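Local coordinates for glutathione transferase o1 (Bombyx mori, PDB 3RBT), which belongs to the Omega-class glutathione transferases and may use glutathione in transfer and dehydroascorbate-reducing reactions, at residues 148-160 / 199-211. Residues are numbered along the deposited sequence; the frame is centred on the assembly and turned at random.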
# COMPACT_ATOMS: atom_id res chain seq x y z
N ILE A 148 -2.10 -19.17 6.54
CA ILE A 148 -3.55 -19.06 6.40
C ILE A 148 -4.21 -18.96 7.77
O ILE A 148 -4.95 -18.02 8.04
CB ILE A 148 -4.15 -20.30 5.68
CG1 ILE A 148 -3.36 -20.65 4.41
CG2 ILE A 148 -5.67 -20.17 5.49
CD1 ILE A 148 -3.93 -20.16 3.13
N ILE A 149 -3.91 -19.94 8.63
CA ILE A 149 -4.52 -20.08 9.95
C ILE A 149 -4.25 -18.87 10.86
O ILE A 149 -5.18 -18.32 11.46
CB ILE A 149 -4.10 -21.42 10.62
CG1 ILE A 149 -4.62 -22.60 9.79
CG2 ILE A 149 -4.62 -21.50 12.06
CD1 ILE A 149 -3.88 -23.92 9.99
N GLN A 150 -2.99 -18.46 10.94
CA GLN A 150 -2.58 -17.30 11.75
C GLN A 150 -3.30 -16.01 11.36
O GLN A 150 -3.70 -15.23 12.24
CB GLN A 150 -1.07 -17.09 11.65
CG GLN A 150 -0.24 -18.17 12.33
CD GLN A 150 -0.28 -18.07 13.84
OE1 GLN A 150 -0.86 -18.92 14.52
NE2 GLN A 150 0.35 -17.02 14.38
N THR A 151 -3.45 -15.78 10.06
CA THR A 151 -4.16 -14.62 9.56
C THR A 151 -5.65 -14.72 9.89
O THR A 151 -6.27 -13.73 10.29
CB THR A 151 -3.96 -14.42 8.04
OG1 THR A 151 -2.55 -14.47 7.74
CG2 THR A 151 -4.53 -13.08 7.58
N LEU A 152 -6.22 -15.92 9.73
CA LEU A 152 -7.63 -16.13 10.06
C LEU A 152 -7.95 -15.84 11.54
O LEU A 152 -9.04 -15.36 11.84
CB LEU A 152 -8.11 -17.53 9.66
CG LEU A 152 -8.20 -17.88 8.16
CD1 LEU A 152 -8.64 -19.33 7.96
CD2 LEU A 152 -9.11 -16.92 7.39
N GLU A 153 -7.00 -16.11 12.44
CA GLU A 153 -7.19 -15.79 13.86
C GLU A 153 -7.33 -14.28 14.07
O GLU A 153 -8.16 -13.83 14.87
CB GLU A 153 -6.07 -16.37 14.75
CG GLU A 153 -6.49 -16.58 16.22
CD GLU A 153 -5.39 -17.19 17.11
OE1 GLU A 153 -5.67 -18.22 17.78
OE2 GLU A 153 -4.27 -16.65 17.15
N ILE A 154 -6.52 -13.51 13.36
CA ILE A 154 -6.56 -12.04 13.43
C ILE A 154 -7.92 -11.51 12.96
O ILE A 154 -8.55 -10.69 13.63
CB ILE A 154 -5.39 -11.41 12.62
CG1 ILE A 154 -4.06 -11.61 13.36
CG2 ILE A 154 -5.63 -9.91 12.35
CD1 ILE A 154 -2.83 -11.54 12.46
N PHE A 155 -8.37 -12.01 11.82
CA PHE A 155 -9.65 -11.57 11.24
C PHE A 155 -10.87 -12.05 12.02
O PHE A 155 -11.91 -11.38 12.00
CB PHE A 155 -9.72 -11.92 9.75
CG PHE A 155 -8.98 -10.95 8.88
CD1 PHE A 155 -9.67 -9.96 8.20
CD2 PHE A 155 -7.59 -10.99 8.79
CE1 PHE A 155 -9.00 -9.03 7.40
CE2 PHE A 155 -6.90 -10.05 7.99
CZ PHE A 155 -7.61 -9.08 7.30
N GLU A 156 -10.75 -13.18 12.71
CA GLU A 156 -11.81 -13.68 13.57
C GLU A 156 -11.99 -12.73 14.76
O GLU A 156 -13.11 -12.31 15.06
CB GLU A 156 -11.49 -15.09 14.08
CG GLU A 156 -12.41 -15.61 15.18
CD GLU A 156 -13.82 -15.90 14.69
OE1 GLU A 156 -14.73 -15.98 15.54
OE2 GLU A 156 -14.03 -16.06 13.47
N LYS A 157 -10.88 -12.41 15.40
CA LYS A 157 -10.85 -11.47 16.52
C LYS A 157 -11.35 -10.09 16.12
O LYS A 157 -12.11 -9.46 16.86
CB LYS A 157 -9.45 -11.40 17.12
CG LYS A 157 -9.12 -12.60 18.01
CD LYS A 157 -7.62 -12.72 18.28
CE LYS A 157 -7.30 -13.96 19.11
NZ LYS A 157 -5.85 -14.29 19.03
N GLU A 158 -10.94 -9.62 14.93
CA GLU A 158 -11.37 -8.32 14.43
C GLU A 158 -12.87 -8.26 14.14
O GLU A 158 -13.54 -7.30 14.53
CB GLU A 158 -10.58 -7.94 13.17
CG GLU A 158 -10.94 -6.57 12.61
CD GLU A 158 -10.55 -5.42 13.53
OE1 GLU A 158 -9.51 -5.51 14.20
OE2 GLU A 158 -11.28 -4.41 13.57
N LEU A 159 -13.39 -9.28 13.45
CA LEU A 159 -14.83 -9.33 13.16
C LEU A 159 -15.65 -9.40 14.45
O LEU A 159 -16.68 -8.73 14.56
CB LEU A 159 -15.16 -10.52 12.24
CG LEU A 159 -16.58 -10.69 11.71
CD1 LEU A 159 -17.05 -9.47 10.91
CD2 LEU A 159 -16.64 -11.93 10.84
N THR A 160 -15.18 -10.20 15.41
CA THR A 160 -15.84 -10.33 16.72
C THR A 160 -15.88 -8.97 17.42
O THR A 160 -16.92 -8.57 17.94
CB THR A 160 -15.15 -11.40 17.61
OG1 THR A 160 -14.98 -12.61 16.86
CG2 THR A 160 -15.99 -11.72 18.86
N GLU A 199 -12.61 -28.98 10.69
CA GLU A 199 -12.00 -28.74 12.00
C GLU A 199 -11.40 -27.33 12.07
O GLU A 199 -11.71 -26.55 12.98
CB GLU A 199 -10.93 -29.80 12.31
CG GLU A 199 -10.41 -29.77 13.75
CD GLU A 199 -9.27 -30.75 14.00
OE1 GLU A 199 -9.18 -31.26 15.14
OE2 GLU A 199 -8.46 -31.00 13.08
N LYS A 200 -10.54 -27.02 11.09
CA LYS A 200 -9.92 -25.70 10.93
C LYS A 200 -10.97 -24.57 10.87
O LYS A 200 -10.77 -23.49 11.45
CB LYS A 200 -9.06 -25.71 9.67
CG LYS A 200 -8.33 -24.41 9.33
CD LYS A 200 -7.41 -24.59 8.11
CE LYS A 200 -8.15 -24.42 6.78
NZ LYS A 200 -8.47 -22.99 6.47
N LYS A 201 -12.08 -24.83 10.18
CA LYS A 201 -13.17 -23.86 10.01
C LYS A 201 -13.82 -23.52 11.35
O LYS A 201 -14.12 -22.36 11.63
CB LYS A 201 -14.21 -24.42 9.03
CG LYS A 201 -15.40 -23.53 8.73
CD LYS A 201 -16.27 -24.18 7.66
CE LYS A 201 -17.39 -23.27 7.19
NZ LYS A 201 -18.59 -23.37 8.09
N SER A 202 -13.99 -24.55 12.18
CA SER A 202 -14.64 -24.44 13.49
C SER A 202 -13.87 -23.56 14.47
O SER A 202 -14.43 -23.10 15.47
CB SER A 202 -14.85 -25.84 14.07
OG SER A 202 -15.25 -25.79 15.44
N LEU A 203 -12.59 -23.32 14.18
CA LEU A 203 -11.74 -22.43 14.97
C LEU A 203 -12.14 -20.96 14.85
O LEU A 203 -11.85 -20.15 15.73
CB LEU A 203 -10.26 -22.59 14.57
CG LEU A 203 -9.51 -23.83 15.06
CD1 LEU A 203 -8.37 -24.19 14.11
CD2 LEU A 203 -8.99 -23.66 16.49
N PHE A 204 -12.82 -20.63 13.75
CA PHE A 204 -13.20 -19.25 13.46
C PHE A 204 -14.70 -19.17 13.17
O PHE A 204 -15.10 -19.07 12.01
CB PHE A 204 -12.38 -18.71 12.29
CG PHE A 204 -10.95 -19.18 12.30
CD1 PHE A 204 -10.05 -18.67 13.22
CD2 PHE A 204 -10.52 -20.16 11.40
CE1 PHE A 204 -8.73 -19.12 13.25
CE2 PHE A 204 -9.21 -20.61 11.42
CZ PHE A 204 -8.32 -20.08 12.35
N PRO A 205 -15.52 -19.20 14.24
CA PRO A 205 -16.98 -19.32 14.10
C PRO A 205 -17.65 -18.10 13.48
O PRO A 205 -18.53 -18.25 12.65
CB PRO A 205 -17.46 -19.57 15.53
CG PRO A 205 -16.40 -19.00 16.40
CD PRO A 205 -15.11 -19.17 15.66
N ASN A 206 -17.22 -16.90 13.88
CA ASN A 206 -17.76 -15.67 13.30
C ASN A 206 -17.32 -15.46 11.85
O ASN A 206 -18.11 -15.04 11.00
CB ASN A 206 -17.41 -14.45 14.18
CG ASN A 206 -18.09 -14.50 15.55
OD1 ASN A 206 -19.24 -14.92 15.66
ND2 ASN A 206 -17.37 -14.07 16.59
N PHE A 207 -16.05 -15.77 11.56
CA PHE A 207 -15.52 -15.68 10.19
C PHE A 207 -16.24 -16.67 9.28
O PHE A 207 -16.64 -16.31 8.18
CB PHE A 207 -14.01 -15.95 10.17
CG PHE A 207 -13.31 -15.38 8.97
CD1 PHE A 207 -12.95 -14.04 8.93
CD2 PHE A 207 -13.02 -16.19 7.87
CE1 PHE A 207 -12.30 -13.50 7.82
CE2 PHE A 207 -12.37 -15.67 6.75
CZ PHE A 207 -12.01 -14.32 6.72
N ALA A 208 -16.41 -17.90 9.77
CA ALA A 208 -17.13 -18.93 9.03
C ALA A 208 -18.55 -18.48 8.71
O ALA A 208 -19.00 -18.62 7.58
CB ALA A 208 -17.15 -20.25 9.82
N ASP A 209 -19.23 -17.94 9.72
CA ASP A 209 -20.56 -17.36 9.57
C ASP A 209 -20.59 -16.28 8.48
O ASP A 209 -21.45 -16.29 7.61
CB ASP A 209 -21.06 -16.77 10.90
CG ASP A 209 -21.55 -17.83 11.87
OD1 ASP A 209 -21.42 -19.04 11.58
OD2 ASP A 209 -22.08 -17.45 12.94
N TRP A 210 -19.62 -15.36 8.54
CA TRP A 210 -19.46 -14.29 7.57
C TRP A 210 -19.27 -14.85 6.15
O TRP A 210 -19.92 -14.41 5.20
CB TRP A 210 -18.30 -13.38 8.00
CG TRP A 210 -17.80 -12.41 6.95
CD1 TRP A 210 -18.31 -11.18 6.65
CD2 TRP A 210 -16.68 -12.60 6.07
NE1 TRP A 210 -17.59 -10.59 5.64
CE2 TRP A 210 -16.58 -11.44 5.27
CE3 TRP A 210 -15.76 -13.64 5.89
CZ2 TRP A 210 -15.60 -11.29 4.29
CZ3 TRP A 210 -14.78 -13.49 4.92
CH2 TRP A 210 -14.71 -12.32 4.13
N GLY A 211 -18.38 -15.84 6.03
CA GLY A 211 -18.22 -16.60 4.79
C GLY A 211 -19.53 -17.08 4.18
O GLY A 211 -19.75 -16.93 2.97
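The carboxylate of Glu-156 straddles the start of helix 205-216, each oxygen taking one backbone N-H on its syn side: OE2 accepts from Phe-207 N at 2.8 Å and OE1 from Asn-206 N at 3.1 Å. With CG anti to the backbone N (chi1 170°) and a bend at chi2 (70°), the chain folds over CA of Phe-204, the N-cap residue, to deliver this fork. Beside it, Asn-206 ND2 donates nearly in its amide plane to Thr-160 OG1 (2.8 Å), which in turn donates to Glu-156 O, one helical turn back. The buried negative charge probably gains from the helix dipole; an alanine at Glu-156 would probably leave the first N-H groups of that helix without their acceptor and open a gap beside Phe-204. The axes of segments 148-160 and 205-211 cross at 83°, within the all-helical C-terminal domain of the glutathione transferase fold. Leu-152 meets two aromatic rings with different atoms: its CB sits over one face of Phe-204 in a CH-pi contact (3.7 Å to the centroid), while CD2 meets Phe-207 CE2 at 3.5 Å. Leu-203 CB lies on the opposite face of Phe-204. Phe-155 CB packs on Phe-207 CE1, and Val-183 of helix 174-186 also touches Phe-207. Leu-159 CD2 rests on Trp-210 CB (3.6 Å); Trp-210 NE1 is hydrogen-bonded to Asp-176. One turn before Leu-152, Ile-149 CG1 lies against Lys-200 CD at 3.8 Å.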